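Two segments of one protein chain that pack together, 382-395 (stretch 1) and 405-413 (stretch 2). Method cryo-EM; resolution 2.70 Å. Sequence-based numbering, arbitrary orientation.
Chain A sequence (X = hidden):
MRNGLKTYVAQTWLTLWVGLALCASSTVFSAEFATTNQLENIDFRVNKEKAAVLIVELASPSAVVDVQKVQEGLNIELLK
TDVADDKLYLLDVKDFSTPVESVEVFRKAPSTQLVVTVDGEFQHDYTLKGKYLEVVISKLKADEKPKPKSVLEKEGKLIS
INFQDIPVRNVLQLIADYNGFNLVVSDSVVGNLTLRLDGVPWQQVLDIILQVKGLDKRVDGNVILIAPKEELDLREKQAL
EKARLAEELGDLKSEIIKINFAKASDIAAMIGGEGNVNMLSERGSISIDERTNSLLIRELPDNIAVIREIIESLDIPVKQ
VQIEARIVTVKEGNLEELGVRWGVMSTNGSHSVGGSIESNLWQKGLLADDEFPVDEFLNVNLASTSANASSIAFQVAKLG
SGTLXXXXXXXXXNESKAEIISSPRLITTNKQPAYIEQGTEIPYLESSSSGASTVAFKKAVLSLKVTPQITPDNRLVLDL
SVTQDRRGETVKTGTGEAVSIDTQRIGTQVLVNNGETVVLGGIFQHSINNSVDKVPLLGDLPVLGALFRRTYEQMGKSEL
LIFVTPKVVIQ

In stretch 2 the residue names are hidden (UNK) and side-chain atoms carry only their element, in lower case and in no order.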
# COMPACT_ATOMS: atom_id res chain seq x y z
N LEU A 382 68.91 -13.16 4.95
CA LEU A 382 67.93 -14.11 5.44
C LEU A 382 67.77 -13.96 6.95
O LEU A 382 67.90 -14.91 7.71
CB LEU A 382 68.33 -15.53 5.06
CG LEU A 382 68.41 -15.78 3.56
CD1 LEU A 382 68.86 -17.18 3.27
CD2 LEU A 382 67.08 -15.52 2.90
N ALA A 383 67.55 -12.73 7.39
CA ALA A 383 67.47 -12.45 8.82
C ALA A 383 66.20 -13.01 9.43
O ALA A 383 65.14 -13.02 8.81
CB ALA A 383 67.53 -10.94 9.06
N SER A 384 66.32 -13.47 10.67
CA SER A 384 65.16 -13.90 11.44
C SER A 384 64.20 -12.73 11.65
O SER A 384 64.55 -11.73 12.28
CB SER A 384 65.60 -14.46 12.79
OG SER A 384 64.54 -14.42 13.72
N THR A 385 62.99 -12.87 11.12
CA THR A 385 62.02 -11.78 11.08
C THR A 385 61.06 -11.91 12.26
O THR A 385 60.08 -12.66 12.20
CB THR A 385 61.26 -11.80 9.76
OG1 THR A 385 60.59 -13.06 9.61
CG2 THR A 385 62.21 -11.59 8.59
N SER A 386 61.34 -11.17 13.32
CA SER A 386 60.52 -11.16 14.53
C SER A 386 60.84 -9.87 15.28
O SER A 386 61.69 -9.09 14.86
CB SER A 386 60.76 -12.38 15.40
OG SER A 386 60.57 -13.58 14.67
N ALA A 387 60.14 -9.66 16.39
CA ALA A 387 60.37 -8.48 17.20
C ALA A 387 61.23 -8.74 18.43
O ALA A 387 61.73 -7.79 19.04
CB ALA A 387 59.03 -7.88 17.65
N ASN A 388 61.41 -10.01 18.80
CA ASN A 388 62.20 -10.38 19.96
C ASN A 388 63.45 -11.17 19.59
O ASN A 388 64.02 -11.85 20.45
CB ASN A 388 61.35 -11.20 20.93
CG ASN A 388 60.00 -10.59 21.18
OD1 ASN A 388 58.99 -11.29 21.25
ND2 ASN A 388 59.95 -9.28 21.31
N ALA A 389 63.88 -11.09 18.34
CA ALA A 389 65.03 -11.87 17.91
C ALA A 389 66.33 -11.21 18.35
O ALA A 389 66.47 -9.98 18.29
CB ALA A 389 65.01 -12.05 16.40
N SER A 390 67.29 -12.03 18.77
CA SER A 390 68.58 -11.56 19.24
C SER A 390 69.66 -11.88 18.23
O SER A 390 69.62 -12.94 17.60
CB SER A 390 68.92 -12.18 20.58
OG SER A 390 67.94 -11.84 21.54
N SER A 391 70.64 -10.99 18.08
CA SER A 391 71.63 -11.10 17.03
C SER A 391 73.03 -10.87 17.57
O SER A 391 73.23 -10.53 18.73
CB SER A 391 71.33 -10.09 15.91
OG SER A 391 71.03 -8.82 16.46
N ILE A 392 74.01 -11.09 16.70
CA ILE A 392 75.40 -10.72 16.97
C ILE A 392 76.14 -10.65 15.65
O ILE A 392 75.95 -11.49 14.77
CB ILE A 392 76.06 -11.69 17.98
CG1 ILE A 392 77.38 -11.11 18.48
CG2 ILE A 392 76.29 -13.05 17.36
CD1 ILE A 392 78.08 -11.97 19.48
N ALA A 393 77.00 -9.64 15.51
CA ALA A 393 77.65 -9.35 14.23
C ALA A 393 79.12 -8.99 14.23
O ALA A 393 79.57 -8.16 15.02
CB ALA A 393 76.88 -8.23 13.55
N PHE A 394 79.88 -9.62 13.34
CA PHE A 394 81.32 -9.50 13.25
C PHE A 394 81.71 -8.83 11.94
O PHE A 394 80.99 -8.91 10.94
CB PHE A 394 82.00 -10.86 13.35
CG PHE A 394 81.57 -11.68 14.53
CD1 PHE A 394 80.65 -12.69 14.38
CD2 PHE A 394 82.10 -11.43 15.78
CE1 PHE A 394 80.25 -13.45 15.47
CE2 PHE A 394 81.71 -12.19 16.87
CZ PHE A 394 80.79 -13.19 16.71
N GLN A 395 82.86 -8.18 11.94
CA GLN A 395 83.28 -7.37 10.80
C GLN A 395 84.79 -7.47 10.61
O GLN A 395 85.53 -7.74 11.56
CB GLN A 395 82.88 -5.91 11.00
CG GLN A 395 83.04 -5.06 9.77
CD GLN A 395 82.80 -3.61 10.05
OE1 GLN A 395 83.25 -3.07 11.05
NE2 GLN A 395 82.06 -2.96 9.17
N UNK A 405 84.17 -7.15 5.00
CA UNK A 405 83.28 -8.31 5.09
C UNK A 405 82.52 -8.28 6.41
O UNK A 405 83.11 -8.04 7.47
c UNK A 405 83.15 -11.56 6.19
c UNK A 405 83.34 -10.95 4.81
c UNK A 405 84.11 -11.91 3.90
c UNK A 405 84.05 -9.62 4.93
N UNK A 406 81.21 -8.55 6.34
CA UNK A 406 80.30 -8.51 7.47
C UNK A 406 79.54 -9.82 7.61
O UNK A 406 79.14 -10.42 6.61
c UNK A 406 79.29 -7.39 7.31
c UNK A 406 79.89 -6.03 7.47
o UNK A 406 81.12 -5.90 7.30
o UNK A 406 79.15 -5.08 7.78
N UNK A 407 79.29 -10.23 8.86
CA UNK A 407 78.53 -11.45 9.13
C UNK A 407 77.71 -11.31 10.40
O UNK A 407 78.29 -11.12 11.47
c UNK A 407 79.47 -12.65 9.26
c UNK A 407 77.89 -14.46 8.53
c UNK A 407 78.84 -14.00 9.61
c UNK A 407 79.91 -15.05 9.82
N UNK A 408 76.39 -11.46 10.30
CA UNK A 408 75.49 -11.35 11.44
C UNK A 408 74.61 -12.59 11.56
O UNK A 408 74.08 -13.08 10.56
o UNK A 408 72.06 -8.39 13.35
c UNK A 408 74.59 -10.12 11.33
c UNK A 408 72.84 -8.68 12.41
c UNK A 408 73.69 -9.93 12.52
o UNK A 408 72.93 -7.98 11.39
N UNK A 409 74.44 -13.11 12.80
CA UNK A 409 73.56 -14.22 13.11
C UNK A 409 72.41 -13.72 13.97
O UNK A 409 72.58 -12.81 14.78
c UNK A 409 75.40 -16.04 13.09
c UNK A 409 74.30 -15.32 13.85
c UNK A 409 74.84 -16.79 11.91
c UNK A 409 76.13 -16.99 14.01
N UNK A 410 71.25 -14.31 13.80
CA UNK A 410 70.12 -13.95 14.64
C UNK A 410 69.26 -15.17 14.92
O UNK A 410 69.22 -16.11 14.12
c UNK A 410 69.28 -12.84 14.01
o UNK A 410 68.69 -13.29 12.80
N UNK A 411 68.56 -15.14 16.05
CA UNK A 411 67.86 -16.31 16.54
C UNK A 411 66.68 -15.89 17.41
O UNK A 411 66.59 -14.74 17.85
c UNK A 411 68.80 -17.21 17.33
N UNK A 412 65.77 -16.84 17.63
CA UNK A 412 64.66 -16.65 18.55
C UNK A 412 64.07 -18.01 18.91
O UNK A 412 64.06 -18.92 18.08
c UNK A 412 62.64 -14.83 20.07
c UNK A 412 63.56 -15.76 17.95
c UNK A 412 62.31 -15.55 18.79
c UNK A 412 61.29 -14.76 18.01
N UNK A 413 63.60 -18.17 20.15
CA UNK A 413 62.95 -19.41 20.59
C UNK A 413 62.00 -19.17 21.77
O UNK A 413 62.45 -18.85 22.86
o UNK A 413 65.66 -22.59 21.41
c UNK A 413 64.47 -22.85 21.58
c UNK A 413 64.00 -20.44 21.00
c UNK A 413 63.41 -21.80 21.34
n UNK A 413 64.04 -24.04 21.98

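Position 405 carries four side-chain carbons, forked at the second, and no polar atom. Its side chain makes no close contact with stretch 1, and the approach here is through the backbone, with Gln395 CA 3.4 Å from the O of 405. The fork and the absence of any polar atom identify Leu405.

At 406 two carbons follow CA, the second bearing two oxygens, a short carboxylate. One of these oxygens lies 3.2 Å from Gln395 CG, an approach to the aliphatic part of that side chain. The residue is Asp406.

Position 407 again has four carbons forked at the second. Its backbone pairs with Phe394, whose N donates to the O of 407 at 2.9 Å and whose O accepts from the N of 407 at 3.0 Å. This is Leu407, with chi1 t and chi2 p.

Three carbons at 408, the third carrying two oxygens, make a carboxylate one methylene longer than that of Asp406. Its CB packs 3.7 Å from Ala393 CB, and the extended chain brings one oxygen to 3.2 Å from Ser391 CB. The residue is Glu408.

Position 409 has four carbons, forked at the second, with no heteroatom. The O of 409 accepts from Ile392 N at 2.9 Å, and the N of 409 donates to Ile392 O at 3.0 Å. This is Leu409.

Position 410 has one carbon and then one oxygen. That side-chain oxygen accepts from Ser384 N at 3.2 Å, tying the loop that precedes the first strand to this second strand, while Ser391 CB lies 3.9 Å from the CB of 410. The residue is Ser410, and the acceptor is its OG.

A single carbon marks 411. The N of 411 donates to Ser390 O, and Ser390 N donates to the O of 411, each at 2.9 Å. This is Ala411.

Position 412 has four carbons forked at the second, and its CB points toward stretch 1, 4.3 Å from Ala389 CB. One end carbon of 412 lies 3.3 Å from Asn388 O and the other 3.6 Å from Ser386 CB. The residue is Leu412, and these carbons are CD1 and CD2 respectively.

At 413, three carbons lead to a terminal oxygen and nitrogen, and the side chain does not reach stretch 1. The pattern is that of Gln413.

The two strands run antiparallel, at 165°, and three reciprocal backbone pairs, Ser390 with Ala411, Ile392 with Leu409 and Phe394 with Leu407, supply six hydrogen bonds. Alternation places the side chains of those pairs on one face of the sheet and those of Ser391, Ala393, Gln395, Asp406, Glu408 and Ser410 on the other. Beyond the ladder, Leu412 packs against Ser386, Asn388 and Ala389 in the loop, and the contact buries 745 Å² in total.

Stretch 2 405-413: LDLELSALQ
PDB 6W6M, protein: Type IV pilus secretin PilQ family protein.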